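Local coordinates for protein VIN1 (Oscarella pearsei, PDB 6BFI) that binds actin filaments and may play a role in cell-cell adhesion, as a member of the vinculin/alpha-catenin family, at residues I49-L54 against Q79-A84; Q508-E513 against A535-R540; A569-P574 against D600-G605. One frame throughout, in Å; residues are numbered along the deposited sequence.

Contact 1. Residues I49-L54 against Q79-A84; sequences IAVTNL and QEVQQA
V51 on helix 41-59 meets V81 on helix 68-97, and the two valine side chains pass side by side, pointing opposite ways. They join two consecutive, roughly antiparallel helices, a helical hairpin of the kind from which vinculin-family bundles are built. At the root of the V51 side chain, CB points toward the partner helix. There the chain forks. CG1, set anti to the backbone N (chi1 170°), is the leading branch. It lies 3.7 Å from V81 CG2. The same V51 CG1 comes within 3.8 Å of the carbonyl oxygen V81 O. The other methyl, V51 CG2, stands back at 4.2 Å from V81 CG2, so one methyl of V81 faces both branches of V51. A short, branched residue suits this place because the helices come close, with V51 CA and Q82 CA 6.7 Å apart. V81 is buried further by V55 of helix 41-59 and L122 of helix 102-145, a third helix that also receives L54 and A84. Q82, by contrast, is exposed and lays its aliphatic stem at the border, CG 4.6 Å from V51 CG1. With no hydrogen bond across the interface, its cohesion rests on the fit of methyl groups and the exclusion of water.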
loop_
_atom_site.group_PDB
_atom_site.type_symbol
_atom_site.label_atom_id
_atom_site.label_comp_id
_atom_site.label_asym_id
_atom_site.label_seq_id
_atom_site.Cartn_x
_atom_site.Cartn_y
_atom_site.Cartn_z
ATOM N N ILE A 49 -21.053 -36.767 8.913
ATOM C CA ILE A 49 -22.316 -36.054 9.054
ATOM C C ILE A 49 -22.205 -34.652 8.467
ATOM O O ILE A 49 -23.141 -34.161 7.823
ATOM C CB ILE A 49 -22.759 -36.034 10.530
ATOM C CG1 ILE A 49 -23.461 -37.348 10.882
ATOM C CG2 ILE A 49 -23.666 -34.846 10.816
ATOM C CD1 ILE A 49 -24.102 -37.356 12.254
ATOM N N ALA A 50 -21.060 -33.990 8.664
ATOM C CA ALA A 50 -20.846 -32.702 8.006
ATOM C C ALA A 50 -20.901 -32.846 6.489
ATOM O O ALA A 50 -21.533 -32.032 5.799
ATOM C CB ALA A 50 -19.507 -32.104 8.440
ATOM N N VAL A 51 -20.257 -33.888 5.955
ATOM C CA VAL A 51 -20.311 -34.149 4.519
ATOM C C VAL A 51 -21.746 -34.400 4.076
ATOM O O VAL A 51 -22.202 -33.859 3.061
ATOM C CB VAL A 51 -19.394 -35.331 4.155
ATOM C CG1 VAL A 51 -19.637 -35.772 2.718
ATOM C CG2 VAL A 51 -17.931 -34.958 4.367
ATOM N N THR A 52 -22.482 -35.213 4.836
ATOM C CA THR A 52 -23.851 -35.555 4.457
ATOM C C THR A 52 -24.748 -34.323 4.438
ATOM O O THR A 52 -25.579 -34.164 3.538
ATOM C CB THR A 52 -24.410 -36.610 5.414
ATOM O OG1 THR A 52 -23.581 -37.779 5.370
ATOM C CG2 THR A 52 -25.833 -36.993 5.027
ATOM N N ASN A 53 -24.586 -33.431 5.417
ATOM C CA ASN A 53 -25.451 -32.258 5.485
ATOM C C ASN A 53 -25.075 -31.230 4.424
ATOM O O ASN A 53 -25.953 -30.555 3.871
ATOM C CB ASN A 53 -25.400 -31.649 6.884
ATOM C CG ASN A 53 -26.033 -32.551 7.924
ATOM O OD1 ASN A 53 -27.047 -33.200 7.670
ATOM N ND2 ASN A 53 -25.427 -32.604 9.102
ATOM N N LEU A 54 -23.781 -31.094 4.119
ATOM C CA LEU A 54 -23.392 -30.229 3.009
ATOM C C LEU A 54 -23.940 -30.763 1.689
ATOM O O LEU A 54 -24.415 -29.992 0.842
ATOM C CB LEU A 54 -21.870 -30.093 2.959
ATOM C CG LEU A 54 -21.324 -28.959 2.085
ATOM C CD1 LEU A 54 -21.917 -27.619 2.503
ATOM C CD2 LEU A 54 -19.805 -28.917 2.147
ATOM N N GLN A 79 -21.030 -37.033 -5.433
ATOM C CA GLN A 79 -20.624 -38.431 -5.331
ATOM C C GLN A 79 -19.164 -38.558 -4.914
ATOM O O GLN A 79 -18.807 -39.482 -4.173
ATOM C CB GLN A 79 -20.866 -39.137 -6.666
ATOM C CG GLN A 79 -20.784 -40.653 -6.614
ATOM C CD GLN A 79 -21.197 -41.295 -7.926
ATOM O OE1 GLN A 79 -21.039 -40.706 -8.995
ATOM N NE2 GLN A 79 -21.739 -42.508 -7.851
ATOM N N GLU A 80 -18.313 -37.636 -5.368
ATOM C CA GLU A 80 -16.907 -37.659 -4.975
ATOM C C GLU A 80 -16.759 -37.525 -3.463
ATOM O O GLU A 80 -16.189 -38.401 -2.795
ATOM C CB GLU A 80 -16.153 -36.540 -5.697
ATOM C CG GLU A 80 -14.645 -36.569 -5.505
ATOM C CD GLU A 80 -13.967 -37.610 -6.372
ATOM O OE1 GLU A 80 -14.616 -38.119 -7.311
ATOM O OE2 GLU A 80 -12.783 -37.918 -6.115
ATOM N N VAL A 81 -17.281 -36.430 -2.901
ATOM C CA VAL A 81 -17.069 -36.171 -1.478
ATOM C C VAL A 81 -17.762 -37.231 -0.624
ATOM O O VAL A 81 -17.237 -37.645 0.421
ATOM C CB VAL A 81 -17.523 -34.742 -1.121
ATOM C CG1 VAL A 81 -19.011 -34.564 -1.357
ATOM C CG2 VAL A 81 -17.156 -34.404 0.315
ATOM N N GLN A 82 -18.933 -37.711 -1.060
ATOM C CA GLN A 82 -19.588 -38.786 -0.320
ATOM C C GLN A 82 -18.745 -40.056 -0.339
ATOM O O GLN A 82 -18.662 -40.774 0.668
ATOM C CB GLN A 82 -20.984 -39.052 -0.887
ATOM C CG GLN A 82 -22.027 -38.039 -0.435
ATOM C CD GLN A 82 -23.422 -38.375 -0.917
ATOM O OE1 GLN A 82 -23.735 -38.233 -2.101
ATOM N NE2 GLN A 82 -24.273 -38.821 -0.000
ATOM N N GLN A 83 -18.098 -40.342 -1.472
ATOM C CA GLN A 83 -17.211 -41.499 -1.540
ATOM C C GLN A 83 -16.025 -41.339 -0.595
ATOM O O GLN A 83 -15.583 -42.313 0.027
ATOM C CB GLN A 83 -16.732 -41.712 -2.976
ATOM C CG GLN A 83 -15.910 -42.974 -3.166
ATOM C CD GLN A 83 -16.631 -44.215 -2.674
ATOM O OE1 GLN A 83 -17.637 -44.634 -3.250
ATOM N NE2 GLN A 83 -16.123 -44.805 -1.599
ATOM N N ALA A 84 -15.501 -40.115 -0.466
ATOM C CA ALA A 84 -14.418 -39.884 0.488
ATOM C C ALA A 84 -14.879 -40.133 1.921
ATOM O O ALA A 84 -14.146 -40.730 2.726
ATOM C CB ALA A 84 -13.876 -38.465 0.338
#

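Contact 2. Residues Q508-E513 against A535-R540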
loop_
_atom_site.group_PDB
_atom_site.type_symbol
_atom_site.label_atom_id
_atom_site.label_comp_id
_atom_site.label_asym_id
_atom_site.label_seq_id
_atom_site.Cartn_x
_atom_site.Cartn_y
_atom_site.Cartn_z
ATOM N N GLN A 508 11.496 33.907 3.810
ATOM C CA GLN A 508 12.356 35.005 4.248
ATOM C C GLN A 508 12.883 35.797 3.058
ATOM O O GLN A 508 12.839 37.034 3.052
ATOM C CB GLN A 508 13.517 34.472 5.087
ATOM C CG GLN A 508 13.176 34.199 6.540
ATOM C CD GLN A 508 14.379 33.734 7.335
ATOM O OE1 GLN A 508 15.523 33.964 6.941
ATOM N NE2 GLN A 508 14.129 33.071 8.459
ATOM N N ALA A 509 13.383 35.099 2.035
ATOM C CA ALA A 509 13.916 35.790 0.863
ATOM C C ALA A 509 12.826 36.559 0.123
ATOM O O ALA A 509 13.038 37.704 -0.295
ATOM C CB ALA A 509 14.593 34.789 -0.072
ATOM N N ASP A 510 11.650 35.948 -0.047
ATOM C CA ASP A 510 10.584 36.604 -0.799
ATOM C C ASP A 510 10.001 37.784 -0.031
ATOM O O ASP A 510 9.637 38.802 -0.631
ATOM C CB ASP A 510 9.493 35.596 -1.156
ATOM C CG ASP A 510 9.938 34.610 -2.222
ATOM O OD1 ASP A 510 10.904 34.924 -2.950
ATOM O OD2 ASP A 510 9.321 33.530 -2.335
ATOM N N VAL A 511 9.900 37.669 1.294
ATOM C CA VAL A 511 9.428 38.791 2.101
ATOM C C VAL A 511 10.452 39.920 2.094
ATOM O O VAL A 511 10.090 41.101 2.034
ATOM C CB VAL A 511 9.101 38.325 3.532
ATOM C CG1 VAL A 511 8.979 39.520 4.469
ATOM C CG2 VAL A 511 7.816 37.515 3.539
ATOM N N LYS A 512 11.743 39.580 2.147
ATOM C CA LYS A 512 12.777 40.602 2.017
ATOM C C LYS A 512 12.659 41.329 0.683
ATOM O O LYS A 512 12.696 42.564 0.627
ATOM C CB LYS A 512 14.166 39.975 2.171
ATOM C CG LYS A 512 15.242 40.637 1.317
ATOM C CD LYS A 512 16.633 40.463 1.903
ATOM C CE LYS A 512 16.844 41.380 3.099
ATOM N NZ LYS A 512 18.260 41.382 3.563
ATOM N N GLU A 513 12.501 40.574 -0.407
ATOM C CA GLU A 513 12.376 41.197 -1.720
ATOM C C GLU A 513 11.118 42.054 -1.805
ATOM O O GLU A 513 11.125 43.118 -2.433
ATOM C CB GLU A 513 12.378 40.124 -2.809
ATOM C CG GLU A 513 12.408 40.668 -4.229
ATOM C CD GLU A 513 13.555 41.632 -4.463
ATOM O OE1 GLU A 513 13.300 42.744 -4.972
ATOM O OE2 GLU A 513 14.708 41.280 -4.133
ATOM N N ALA A 535 1.866 34.657 0.522
ATOM C CA ALA A 535 0.635 34.140 1.113
ATOM C C ALA A 535 0.430 32.666 0.773
ATOM O O ALA A 535 0.000 31.877 1.626
ATOM C CB ALA A 535 -0.559 34.970 0.644
ATOM N N ARG A 536 0.738 32.275 -0.466
ATOM C CA ARG A 536 0.572 30.878 -0.858
ATOM C C ARG A 536 1.573 29.978 -0.141
ATOM O O ARG A 536 1.223 28.869 0.284
ATOM C CB ARG A 536 0.704 30.734 -2.375
ATOM C CG ARG A 536 -0.422 31.398 -3.158
ATOM C CD ARG A 536 -0.417 30.978 -4.622
ATOM N NE ARG A 536 0.775 31.438 -5.331
ATOM C CZ ARG A 536 0.843 32.571 -6.024
ATOM N NH1 ARG A 536 -0.216 33.366 -6.104
ATOM N NH2 ARG A 536 1.967 32.908 -6.640
ATOM N N GLN A 537 2.820 30.432 0.007
ATOM C CA GLN A 537 3.802 29.636 0.738
ATOM C C GLN A 537 3.406 29.480 2.202
ATOM O O GLN A 537 3.535 28.391 2.780
ATOM C CB GLN A 537 5.186 30.271 0.613
ATOM C CG GLN A 537 5.717 30.316 -0.809
ATOM C CD GLN A 537 7.063 31.001 -0.913
ATOM O OE1 GLN A 537 8.013 30.643 -0.215
ATOM N NE2 GLN A 537 7.151 31.998 -1.786
ATOM N N ALA A 538 2.904 30.554 2.816
ATOM C CA ALA A 538 2.456 30.476 4.201
ATOM C C ALA A 538 1.281 29.517 4.350
ATOM O O ALA A 538 1.242 28.712 5.290
ATOM C CB ALA A 538 2.082 31.866 4.712
ATOM N N ASN A 539 0.310 29.584 3.432
ATOM C CA ASN A 539 -0.821 28.663 3.512
ATOM C C ASN A 539 -0.389 27.223 3.270
ATOM O O ASN A 539 -0.986 26.296 3.831
ATOM C CB ASN A 539 -1.914 29.077 2.530
ATOM C CG ASN A 539 -3.076 29.765 3.220
ATOM O OD1 ASN A 539 -3.947 29.109 3.791
ATOM N ND2 ASN A 539 -3.093 31.093 3.177
ATOM N N ARG A 540 0.637 27.011 2.443
ATOM C CA ARG A 540 1.194 25.671 2.308
ATOM C C ARG A 540 1.825 25.206 3.615
ATOM O O ARG A 540 1.725 24.026 3.978
ATOM C CB ARG A 540 2.210 25.639 1.165
ATOM C CG ARG A 540 1.562 25.516 -0.207
ATOM C CD ARG A 540 0.917 24.152 -0.356
ATOM N NE ARG A 540 1.923 23.094 -0.345
ATOM C CZ ARG A 540 1.714 21.861 0.102
ATOM N NH1 ARG A 540 0.531 21.519 0.595
ATOM N NH2 ARG A 540 2.693 20.969 0.066
#
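D510 and Q537 are linked by a side-chain hydrogen bond across an antiparallel helical hairpin, helix 496-519 against helix 524-550, within a helical bundle of the vinculin family. Along 508-513, D510 is the residue that makes the contact. The CA atoms of D510 and Q537 are 9.8 Å apart, so a long polar side chain is needed to span the gap, and Q537 supplies it, its CB-CG-CD chain stretched straight out (chi2 178°). The D510 side chain also touches K530 and V534 of helix 524-550; V511, next in sequence, packs on V534, and E513 further on touches K530. Q537 is buried, with R506 and I507 of helix 496-519 beside it, and its NE2 is also hydrogen-bonded to S533 OG, so two partners fix the amide. A leucine in its place would probably leave D510 OD2 and S533 OG without this amide mate. The carboxylate and amide planes stand 89° apart. OD2 of D510 lies in the amide plane, and the bond to it is nearly straight at 168°. Q537 NE2 donates to the anti lone pair of D510 OD2, the one away from the other carboxylate oxygen, at 2.7 Å.

Contact 3. Residues A569-P574 against D600-G605; sequences AKSISP and DKVVEG
S571 packs against V602 where the chain leading into helix 572-584 runs beside helix 589-615. This pair is buried and forms the tight part of the contact: the two CA atoms are 5.9 Å apart, and V602 CG2 nestles 3.7 Å from the carbonyl oxygen S571 O. The hydroxyl lies alongside the valine, S571 OG being 3.8 Å from V602 CG2 and equally near V602 CA. A chi1 of 71° holds OG between the backbone N and the carbonyl carbon, where it is hydrogen-bonded to L568 O. Serine suits the site because it is small and can satisfy its own polar atom locally. One turn along from K601, G605 has no side chain to fill the approach to S571. The solvent side is looser: K601, exposed at the edge, adds only the approach of its aliphatic CG to S571 CB, at 4.2 Å. I572 adds little to the contact, its CA 4.4 Å from V602 CG2, and its side chain packs on A535, A538 and N539 of helix 524-550. No hydrogen bond crosses between the segments, so the start of helix 572-584 and helix 589-615 are held here by van der Waals packing, the hydroxyl's hydrogen bond being made three residues back and not across the contact.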
loop_
_atom_site.group_PDB
_atom_site.type_symbol
_atom_site.label_atom_id
_atom_site.label_comp_id
_atom_site.label_asym_id
_atom_site.label_seq_id
_atom_site.Cartn_x
_atom_site.Cartn_y
_atom_site.Cartn_z
ATOM N N ALA A 569 -2.055 31.756 10.471
ATOM C CA ALA A 569 -3.146 31.993 9.534
ATOM C C ALA A 569 -3.853 33.312 9.812
ATOM O O ALA A 569 -4.349 33.954 8.878
ATOM C CB ALA A 569 -4.143 30.836 9.585
ATOM N N LYS A 570 -3.903 33.738 11.075
ATOM C CA LYS A 570 -4.542 35.012 11.389
ATOM C C LYS A 570 -3.733 36.219 10.928
ATOM O O LYS A 570 -4.211 37.348 11.075
ATOM C CB LYS A 570 -4.807 35.113 12.893
ATOM C CG LYS A 570 -5.856 34.134 13.398
ATOM C CD LYS A 570 -6.386 34.536 14.765
ATOM C CE LYS A 570 -7.529 33.630 15.197
ATOM N NZ LYS A 570 -8.203 34.129 16.429
ATOM N N SER A 571 -2.540 36.017 10.368
ATOM C CA SER A 571 -1.689 37.115 9.932
ATOM C C SER A 571 -1.568 37.230 8.420
ATOM O O SER A 571 -1.013 38.222 7.937
ATOM C CB SER A 571 -0.282 36.965 10.525
ATOM O OG SER A 571 0.400 35.882 9.920
ATOM N N ILE A 572 -2.065 36.252 7.663
ATOM C CA ILE A 572 -1.848 36.245 6.219
ATOM C C ILE A 572 -2.710 37.305 5.540
ATOM O O ILE A 572 -2.202 38.150 4.793
ATOM C CB ILE A 572 -2.116 34.842 5.648
ATOM C CG1 ILE A 572 -1.251 33.808 6.373
ATOM C CG2 ILE A 572 -1.851 34.816 4.148
ATOM C CD1 ILE A 572 -1.552 32.377 5.989
ATOM N N SER A 573 -4.023 37.273 5.784
ATOM C CA SER A 573 -4.926 38.221 5.132
ATOM C C SER A 573 -4.564 39.678 5.401
ATOM O O SER A 573 -4.494 40.460 4.433
ATOM C CB SER A 573 -6.373 37.924 5.542
ATOM O OG SER A 573 -6.777 36.639 5.104
ATOM N N PRO A 574 -4.328 40.118 6.648
ATOM C CA PRO A 574 -3.956 41.530 6.847
ATOM C C PRO A 574 -2.730 41.941 6.054
ATOM O O PRO A 574 -2.657 43.080 5.579
ATOM C CB PRO A 574 -3.713 41.616 8.361
ATOM C CG PRO A 574 -4.511 40.510 8.936
ATOM C CD PRO A 574 -4.427 39.402 7.933
ATOM N N ASP A 600 6.569 40.786 8.115
ATOM C CA ASP A 600 7.400 40.286 9.206
ATOM C C ASP A 600 6.593 39.424 10.170
ATOM O O ASP A 600 7.115 38.436 10.705
ATOM C CB ASP A 600 8.055 41.452 9.949
ATOM C CG ASP A 600 9.090 42.179 9.106
ATOM O OD1 ASP A 600 9.711 41.533 8.231
ATOM O OD2 ASP A 600 9.292 43.394 9.321
ATOM N N LYS A 601 5.322 39.768 10.396
ATOM C CA LYS A 601 4.480 38.937 11.249
ATOM C C LYS A 601 4.258 37.565 10.622
ATOM O O LYS A 601 4.256 36.543 11.323
ATOM C CB LYS A 601 3.144 39.632 11.514
ATOM C CG LYS A 601 2.482 39.209 12.812
ATOM C CD LYS A 601 3.255 39.735 14.011
ATOM C CE LYS A 601 3.193 38.768 15.182
ATOM N NZ LYS A 601 1.795 38.424 15.563
ATOM N N VAL A 602 4.077 37.522 9.298
ATOM C CA VAL A 602 3.986 36.238 8.605
ATOM C C VAL A 602 5.248 35.414 8.845
ATOM O O VAL A 602 5.183 34.243 9.253
ATOM C CB VAL A 602 3.732 36.453 7.103
ATOM C CG1 VAL A 602 3.835 35.131 6.357
ATOM C CG2 VAL A 602 2.368 37.097 6.880
ATOM N N VAL A 603 6.418 36.016 8.597
ATOM C CA VAL A 603 7.684 35.314 8.812
ATOM C C VAL A 603 7.760 34.758 10.230
ATOM O O VAL A 603 8.159 33.604 10.444
ATOM C CB VAL A 603 8.873 36.248 8.508
ATOM C CG1 VAL A 603 10.171 35.652 9.042
ATOM C CG2 VAL A 603 8.982 36.503 7.015
ATOM N N GLU A 604 7.352 35.560 11.217
ATOM C CA GLU A 604 7.405 35.108 12.603
ATOM C C GLU A 604 6.473 33.921 12.838
ATOM O O GLU A 604 6.825 32.983 13.566
ATOM C CB GLU A 604 7.060 36.264 13.541
ATOM C CG GLU A 604 7.533 36.061 14.969
ATOM C CD GLU A 604 6.387 35.956 15.952
ATOM O OE1 GLU A 604 5.236 36.237 15.557
ATOM O OE2 GLU A 604 6.638 35.593 17.120
ATOM N N GLY A 605 5.284 33.936 12.228
ATOM C CA GLY A 605 4.383 32.802 12.375
ATOM C C GLY A 605 4.953 31.523 11.788
ATOM O O GLY A 605 4.883 30.452 12.410
#

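From the N terminus, contact 1 comes first, joining helix 41-59 to helix 68-97 across 24 intervening residues. Far along the chain, contact 2 closes a 21-residue loop and contact 3 one of 25. All three lie in series, so none nests or crosses. Contact 1 stands alone on the other side of the chain's centre, its centre about 75 Å from that of contact 2. Contacts 2 and 3 are neighbours, centres about 10 Å apart, and touch: I572 CD1 lies 3.5 Å from N539 ND2, and V511 CG2 is 3.8 Å from V603 CG2. Between them they tie helices 496-519, 524-550, 572-584 and 589-615 into one bundle.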